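Local coordinates for protein type III effector XopAI (Xanthomonas citri, PDB 6K93) that is a type III effector with a mono-ADP-ribosyltransferase fold that probably binds arginine-containing peptides during invasion of the host plant cell, at residues Ser115-Phe123 against Ala164-Ala173; Leu207-Tyr216 against Gly271-Glu279. One frame throughout, in Å; residues are numbered along the deposited sequence.

Contact 1 of 2, residues Ser115-Phe123 against Ala164-Ala173; sequences STPEERKQF and ATEDLVALQA
Phe123 enters helix 165-173 as a knob, its ring seated among Glu166, Val169, Ala170 and Ala173. The contact packs helix 117-128 on helix 165-174 in the helical part of the ADP-ribosyltransferase domain, the axes of the two segments 38° apart. With CG anti to the backbone N (chi1 166°) the ring reaches across the gap, and its CZ comes to 3.5 Å from Ala170 CA. Small residues suit the hole: a methyl is all that Ala170 offers, its CB 3.7 Å from Phe123 CE2, while Ala173 CB meets the ring at its edge. Phe199 of helix 194-209, edge-to-face, and Trp143 of helix 136-156 add further aromatic contacts around this buried, tightly packed end.

Toward the N-terminal ends of both helices the contact turns polar and more watery. Arg120 lays CD 3.6 Å from Ala164 CB, and this methyl lies over one guanidinium face. Arg120 NE forms a long salt bridge with Glu166 OE1, 3.4 Å, and water 2 ties the same NE to Glu166 OE2. Ser115, just ahead of the Thr116-Glu119 capping box, donates OG to the syn lone pair of Asp167 OD1 at 2.7 Å. Asp167 OD2 takes water 1, shared with Ser115 O, and also bonds Ser205. Ser115, Ser205 and water 1, all neutral, thus grip the buried Asp167 carboxylate through both oxygens, which would probably stabilise its negative charge.

Contact 2 of 2, residues Leu207-Tyr216 against Gly271-Glu279; sequences LHSLPEEYSY and GKRISMFSE
Lys272 threads its aliphatic chain between Leu207, Leu210 and Tyr214 before its ammonium meets polar partners. Bends at chi2 (-68°) and chi4 (-72°) fold the chain over the loop, placing CD 3.8 Å from Tyr214 CB and CE 3.9 Å from Leu210 CB. A long, flexible lysine suits this place because its methylenes pack against leucines while NZ donates to Ser215 OG at 2.9 Å. Thr270 O is another acceptor for NZ, and water 3 relays it to Leu207 O. Water 4 also accepts from NZ, though its very close approach to Glu212 OE1 is doubtful.

Alongside, the backbones pair in a single bridge, Ser215 with Lys272. Arg273 N donates to Tyr214 O and Tyr216 N to Gly271 O, each at 2.8 Å. Tyr214 presents the edge of its ring to Arg273 O, while Leu210 CD2 sits over the centre of one face. Phe277 CZ approaches Tyr214 CE2 to 3.8 Å, but the rings are slid so far apart that they barely overlap. Arg273 sets one guanidinium face against Tyr216 CD1, its NE salt-bridged to Glu251.

Farther out, Glu212 OE1 accepts from Ser215 OG, which lies above the carboxylate plane; with its hydrogen turned to Glu212, the hydroxyl offers a lone pair to Lys272 NZ. Glu159 bonds Tyr214 OH, and Lys272 and Ile274 pair through their backbones with Leu287 and Glu285, tying the bridge to strand 285-288. Four oxygens thus surround the buried ammonium, more than its three hydrogens can serve at full strength, so some bonds are probably shared or bent, and the nearby Glu212 carboxylate would probably favour its charged form.

Overall arrangement
From the N terminus, contact 1 closes first: its loop of 40 intervening residues is largely helical, containing helix 136-156, and brings helix 117-128 against helix 165-174. The chain then runs through helix 194-209, whose last turn opens contact 2. That second loop, of 54 residues, carries strands 218-224, 240-242, 247-250 and 262-268 before returning at strand 272-273. The loops are in series, neither nested nor crossed, with centres about 15 Å apart. They nevertheless touch: Leu168 and Leu171 pack on Phe277, and Gln172 probably bonds Glu279. Contact 1 therefore joins helices within the helical part, whereas contact 2 fastens that part to the three-stranded antiparallel sheet.

Contact 1 of 2, residues Ser115-Phe123 against Ala164-Ala173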
# COMPACT_ATOMS: atom_id res chain seq x y z
N SER A 115 5.41 7.45 9.71
CA SER A 115 6.76 6.92 9.67
C SER A 115 7.73 7.89 10.36
O SER A 115 7.56 9.11 10.32
CB SER A 115 7.23 6.68 8.24
OG SER A 115 7.36 7.94 7.53
N THR A 116 8.72 7.33 11.02
CA THR A 116 9.81 8.08 11.65
C THR A 116 10.93 8.29 10.65
O THR A 116 11.02 7.58 9.63
CB THR A 116 10.35 7.32 12.85
OG1 THR A 116 10.98 6.12 12.39
CG2 THR A 116 9.25 7.01 13.84
N PRO A 117 11.82 9.24 10.91
CA PRO A 117 13.00 9.38 10.04
C PRO A 117 13.77 8.09 9.86
O PRO A 117 14.18 7.77 8.74
CB PRO A 117 13.83 10.46 10.76
CG PRO A 117 12.79 11.30 11.47
CD PRO A 117 11.77 10.28 11.96
N GLU A 118 13.95 7.34 10.94
CA GLU A 118 14.65 6.06 10.86
C GLU A 118 13.91 5.07 9.95
O GLU A 118 14.53 4.38 9.14
CB GLU A 118 14.82 5.53 12.29
CG GLU A 118 15.73 6.40 13.19
CD GLU A 118 15.16 7.76 13.62
OE1 GLU A 118 13.92 7.96 13.65
OE2 GLU A 118 15.97 8.66 13.94
N GLU A 119 12.58 5.02 10.04
CA GLU A 119 11.81 4.14 9.17
C GLU A 119 11.90 4.57 7.71
O GLU A 119 11.88 3.71 6.81
CB GLU A 119 10.35 4.10 9.64
CG GLU A 119 10.23 3.35 10.96
CD GLU A 119 8.92 3.55 11.71
OE1 GLU A 119 8.15 4.45 11.36
OE2 GLU A 119 8.70 2.78 12.68
N ARG A 120 11.96 5.87 7.44
CA ARG A 120 12.12 6.34 6.07
C ARG A 120 13.46 5.92 5.50
O ARG A 120 13.55 5.57 4.32
CB ARG A 120 11.90 7.85 6.02
CG ARG A 120 10.49 8.19 6.48
CD ARG A 120 10.07 9.60 6.15
NE ARG A 120 10.80 10.65 6.83
CZ ARG A 120 10.41 11.24 7.96
NH1 ARG A 120 9.31 10.83 8.57
NH2 ARG A 120 11.15 12.20 8.48
N LYS A 121 14.52 5.92 6.33
CA LYS A 121 15.82 5.47 5.88
C LYS A 121 15.82 3.96 5.67
O LYS A 121 16.46 3.45 4.74
CB LYS A 121 16.90 5.87 6.89
CG LYS A 121 18.32 5.76 6.37
CD LYS A 121 19.32 5.77 7.52
CE LYS A 121 19.30 7.09 8.28
NZ LYS A 121 20.50 7.22 9.15
N GLN A 122 15.10 3.22 6.52
CA GLN A 122 14.93 1.79 6.31
C GLN A 122 14.20 1.52 5.00
O GLN A 122 14.57 0.60 4.26
CB GLN A 122 14.17 1.17 7.48
CG GLN A 122 15.04 1.03 8.72
CD GLN A 122 14.25 0.93 10.01
OE1 GLN A 122 13.02 0.95 10.04
NE2 GLN A 122 14.98 0.80 11.12
N PHE A 123 13.18 2.31 4.70
CA PHE A 123 12.48 2.13 3.43
C PHE A 123 13.41 2.41 2.25
O PHE A 123 13.42 1.68 1.25
CB PHE A 123 11.22 3.02 3.40
CG PHE A 123 10.62 3.16 2.04
CD1 PHE A 123 10.26 2.04 1.31
CD2 PHE A 123 10.42 4.41 1.47
CE1 PHE A 123 9.74 2.15 0.05
CE2 PHE A 123 9.89 4.53 0.20
CZ PHE A 123 9.55 3.41 -0.52
N ALA A 164 6.17 13.81 4.23
CA ALA A 164 7.55 13.37 4.15
C ALA A 164 7.84 12.91 2.74
O ALA A 164 7.06 12.17 2.17
CB ALA A 164 7.81 12.25 5.15
N THR A 165 8.96 13.34 2.16
CA THR A 165 9.22 13.02 0.77
C THR A 165 9.27 11.52 0.55
O THR A 165 8.76 11.02 -0.47
CB THR A 165 10.52 13.67 0.32
OG1 THR A 165 10.46 15.07 0.61
CG2 THR A 165 10.76 13.48 -1.15
N GLU A 166 9.89 10.78 1.48
CA GLU A 166 9.98 9.33 1.31
C GLU A 166 8.61 8.66 1.40
O GLU A 166 8.40 7.61 0.80
CB GLU A 166 10.90 8.74 2.38
CG GLU A 166 12.33 9.22 2.31
CD GLU A 166 12.58 10.49 3.12
OE1 GLU A 166 11.64 11.19 3.53
OE2 GLU A 166 13.78 10.77 3.36
N ASP A 167 7.67 9.22 2.14
CA ASP A 167 6.32 8.65 2.16
C ASP A 167 5.67 8.79 0.78
O ASP A 167 5.00 7.87 0.31
CB ASP A 167 5.46 9.34 3.21
CG ASP A 167 5.82 8.94 4.63
OD1 ASP A 167 6.63 8.00 4.88
OD2 ASP A 167 5.28 9.61 5.55
N LEU A 168 5.83 9.95 0.14
CA LEU A 168 5.33 10.10 -1.22
C LEU A 168 6.05 9.16 -2.19
O LEU A 168 5.42 8.58 -3.08
CB LEU A 168 5.49 11.55 -1.69
CG LEU A 168 4.61 12.61 -0.99
CD1 LEU A 168 4.92 14.00 -1.54
CD2 LEU A 168 3.14 12.28 -1.17
N VAL A 169 7.35 8.97 -2.00
CA VAL A 169 8.08 8.00 -2.82
C VAL A 169 7.49 6.60 -2.66
O VAL A 169 7.38 5.84 -3.62
CB VAL A 169 9.59 8.03 -2.49
CG1 VAL A 169 10.31 6.86 -3.14
CG2 VAL A 169 10.21 9.34 -2.92
N ALA A 170 7.07 6.26 -1.44
CA ALA A 170 6.45 4.96 -1.21
C ALA A 170 5.18 4.79 -2.04
O ALA A 170 4.90 3.68 -2.52
CB ALA A 170 6.15 4.78 0.29
N LEU A 171 4.38 5.85 -2.20
CA LEU A 171 3.19 5.76 -3.04
C LEU A 171 3.57 5.54 -4.49
O LEU A 171 2.97 4.71 -5.16
CB LEU A 171 2.32 7.01 -2.88
CG LEU A 171 1.71 7.28 -1.51
CD1 LEU A 171 0.87 8.57 -1.57
CD2 LEU A 171 0.87 6.10 -1.05
N GLN A 172 4.59 6.24 -4.98
CA GLN A 172 5.05 5.96 -6.33
C GLN A 172 5.55 4.53 -6.45
O GLN A 172 5.23 3.82 -7.41
CB GLN A 172 6.12 6.96 -6.77
CG GLN A 172 6.55 6.73 -8.22
CD GLN A 172 7.57 7.74 -8.71
OE1 GLN A 172 7.70 8.82 -8.16
NE2 GLN A 172 8.28 7.38 -9.77
N ALA A 173 6.33 4.06 -5.46
CA ALA A 173 6.86 2.70 -5.50
C ALA A 173 5.74 1.68 -5.49
O ALA A 173 5.85 0.62 -6.13
CB ALA A 173 7.81 2.47 -4.32
O HOH W 1 6.28 10.57 8.18
O HOH W 2 13.56 11.41 6.13

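Contact 2 of 2, residues Leu207-Tyr216 against Gly271-Glu279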
# COMPACT_ATOMS: atom_id res chain seq x y z
N LEU A 207 -0.58 7.36 3.29
CA LEU A 207 -2.03 7.34 3.12
C LEU A 207 -2.75 8.07 4.23
O LEU A 207 -3.79 8.71 3.98
CB LEU A 207 -2.52 5.90 3.01
CG LEU A 207 -2.06 5.18 1.73
CD1 LEU A 207 -2.34 3.69 1.84
CD2 LEU A 207 -2.75 5.74 0.50
N HIS A 208 -2.22 8.03 5.45
CA HIS A 208 -2.88 8.71 6.55
C HIS A 208 -2.43 10.16 6.71
O HIS A 208 -3.08 10.90 7.46
CB HIS A 208 -2.65 7.94 7.85
CG HIS A 208 -3.45 6.69 7.95
ND1 HIS A 208 -4.82 6.68 7.82
CD2 HIS A 208 -3.08 5.40 8.16
CE1 HIS A 208 -5.27 5.44 7.95
NE2 HIS A 208 -4.23 4.65 8.16
N SER A 209 -1.38 10.58 6.02
CA SER A 209 -0.95 11.96 6.12
C SER A 209 -1.40 12.81 4.93
O SER A 209 -1.43 14.04 5.06
CB SER A 209 0.56 12.04 6.29
OG SER A 209 1.26 11.46 5.24
N LEU A 210 -1.80 12.20 3.81
CA LEU A 210 -2.34 12.97 2.69
C LEU A 210 -3.51 13.81 3.19
O LEU A 210 -4.34 13.32 3.97
CB LEU A 210 -2.84 12.07 1.56
CG LEU A 210 -1.76 11.53 0.61
CD1 LEU A 210 -2.32 10.50 -0.32
CD2 LEU A 210 -1.06 12.66 -0.17
N PRO A 211 -3.64 15.06 2.75
CA PRO A 211 -4.78 15.87 3.19
C PRO A 211 -6.10 15.34 2.65
O PRO A 211 -6.16 14.56 1.69
CB PRO A 211 -4.47 17.27 2.67
CG PRO A 211 -3.39 17.11 1.64
CD PRO A 211 -2.68 15.80 1.92
N GLU A 212 -7.18 15.80 3.29
CA GLU A 212 -8.50 15.22 3.05
C GLU A 212 -8.99 15.45 1.63
O GLU A 212 -9.82 14.67 1.13
CB GLU A 212 -9.50 15.77 4.07
CG GLU A 212 -10.95 15.37 3.86
CD GLU A 212 -11.23 13.87 3.91
OE1 GLU A 212 -10.33 13.06 4.23
OE2 GLU A 212 -12.38 13.50 3.64
N GLU A 213 -8.48 16.45 0.92
CA GLU A 213 -8.90 16.62 -0.46
C GLU A 213 -8.46 15.47 -1.36
O GLU A 213 -8.98 15.35 -2.48
CB GLU A 213 -8.40 17.96 -1.01
CG GLU A 213 -6.91 18.18 -0.85
CD GLU A 213 -6.55 19.06 0.33
OE1 GLU A 213 -7.12 18.88 1.44
OE2 GLU A 213 -5.68 19.94 0.16
N TYR A 214 -7.53 14.62 -0.91
CA TYR A 214 -7.14 13.44 -1.65
C TYR A 214 -8.06 12.25 -1.40
O TYR A 214 -7.94 11.25 -2.10
CB TYR A 214 -5.68 13.05 -1.32
CG TYR A 214 -4.71 13.97 -2.01
CD1 TYR A 214 -4.44 15.23 -1.49
CD2 TYR A 214 -4.09 13.61 -3.20
CE1 TYR A 214 -3.57 16.10 -2.14
CE2 TYR A 214 -3.24 14.47 -3.85
CZ TYR A 214 -2.97 15.71 -3.32
OH TYR A 214 -2.12 16.56 -3.98
N SER A 215 -8.99 12.35 -0.45
CA SER A 215 -9.96 11.28 -0.25
C SER A 215 -10.95 11.24 -1.40
O SER A 215 -11.40 12.28 -1.89
CB SER A 215 -10.72 11.48 1.06
OG SER A 215 -9.89 11.31 2.18
N TYR A 216 -11.33 10.03 -1.79
CA TYR A 216 -12.33 9.81 -2.81
C TYR A 216 -13.63 9.35 -2.16
O TYR A 216 -13.63 8.38 -1.39
CB TYR A 216 -11.88 8.76 -3.82
CG TYR A 216 -12.87 8.65 -4.95
CD1 TYR A 216 -13.06 9.70 -5.83
CD2 TYR A 216 -13.63 7.51 -5.12
CE1 TYR A 216 -13.96 9.60 -6.85
CE2 TYR A 216 -14.54 7.40 -6.15
CZ TYR A 216 -14.70 8.46 -7.01
OH TYR A 216 -15.63 8.37 -8.02
N GLY A 271 -10.66 6.54 1.21
CA GLY A 271 -9.68 5.94 0.33
C GLY A 271 -8.98 7.04 -0.45
O GLY A 271 -9.63 7.97 -0.94
N LYS A 272 -7.67 6.94 -0.62
CA LYS A 272 -6.91 8.07 -1.13
C LYS A 272 -6.59 7.90 -2.60
O LYS A 272 -6.17 6.83 -3.05
CB LYS A 272 -5.61 8.25 -0.33
CG LYS A 272 -5.83 8.74 1.09
CD LYS A 272 -6.32 10.15 1.09
CE LYS A 272 -6.39 10.74 2.49
NZ LYS A 272 -7.50 10.17 3.28
N ARG A 273 -6.78 8.99 -3.34
CA ARG A 273 -6.45 9.05 -4.76
C ARG A 273 -4.96 9.22 -4.92
O ARG A 273 -4.39 10.20 -4.42
CB ARG A 273 -7.18 10.23 -5.40
CG ARG A 273 -8.66 10.25 -5.09
CD ARG A 273 -9.29 11.55 -5.56
NE ARG A 273 -9.59 11.43 -6.97
CZ ARG A 273 -10.24 12.37 -7.66
NH1 ARG A 273 -10.65 13.48 -7.05
NH2 ARG A 273 -10.50 12.21 -8.94
N ILE A 274 -4.30 8.27 -5.58
CA ILE A 274 -2.85 8.33 -5.71
C ILE A 274 -2.40 8.51 -7.16
O ILE A 274 -1.19 8.38 -7.44
CB ILE A 274 -2.18 7.11 -5.06
CG1 ILE A 274 -2.56 5.79 -5.76
CG2 ILE A 274 -2.57 7.02 -3.59
CD1 ILE A 274 -1.62 4.62 -5.34
N SER A 275 -3.32 8.86 -8.05
CA SER A 275 -2.95 9.10 -9.45
C SER A 275 -1.87 10.18 -9.60
O SER A 275 -1.02 10.08 -10.48
CB SER A 275 -4.20 9.47 -10.27
OG SER A 275 -4.86 10.62 -9.74
N MET A 276 -1.87 11.18 -8.73
CA MET A 276 -0.84 12.22 -8.77
C MET A 276 0.57 11.66 -8.59
O MET A 276 1.55 12.28 -9.06
CB MET A 276 -1.13 13.26 -7.67
CG MET A 276 -2.36 14.10 -7.87
SD MET A 276 -1.85 15.80 -8.20
CE MET A 276 -0.97 16.20 -6.69
N PHE A 277 0.70 10.52 -7.89
CA PHE A 277 2.00 9.97 -7.52
C PHE A 277 2.38 8.77 -8.35
O PHE A 277 3.53 8.36 -8.32
CB PHE A 277 1.99 9.62 -6.03
CG PHE A 277 1.37 10.69 -5.22
CD1 PHE A 277 2.00 11.92 -5.11
CD2 PHE A 277 0.14 10.52 -4.63
CE1 PHE A 277 1.42 12.95 -4.40
CE2 PHE A 277 -0.44 11.53 -3.90
CZ PHE A 277 0.18 12.75 -3.80
N SER A 278 1.44 8.23 -9.10
CA SER A 278 1.63 6.96 -9.79
C SER A 278 2.55 7.10 -10.98
O SER A 278 2.63 8.14 -11.65
CB SER A 278 0.27 6.45 -10.25
OG SER A 278 0.38 5.21 -10.90
N GLU A 279 3.23 6.00 -11.28
CA GLU A 279 4.00 5.85 -12.51
C GLU A 279 3.14 5.55 -13.71
O GLU A 279 3.66 5.56 -14.83
CB GLU A 279 5.02 4.72 -12.35
CG GLU A 279 6.07 5.10 -11.40
CD GLU A 279 7.41 4.45 -11.68
OE1 GLU A 279 7.50 3.55 -12.54
OE2 GLU A 279 8.34 4.88 -11.00
O HOH W 3 -6.48 7.94 4.54
O HOH W 4 -8.54 11.88 5.33
O HOH W 5 -10.82 14.07 -3.97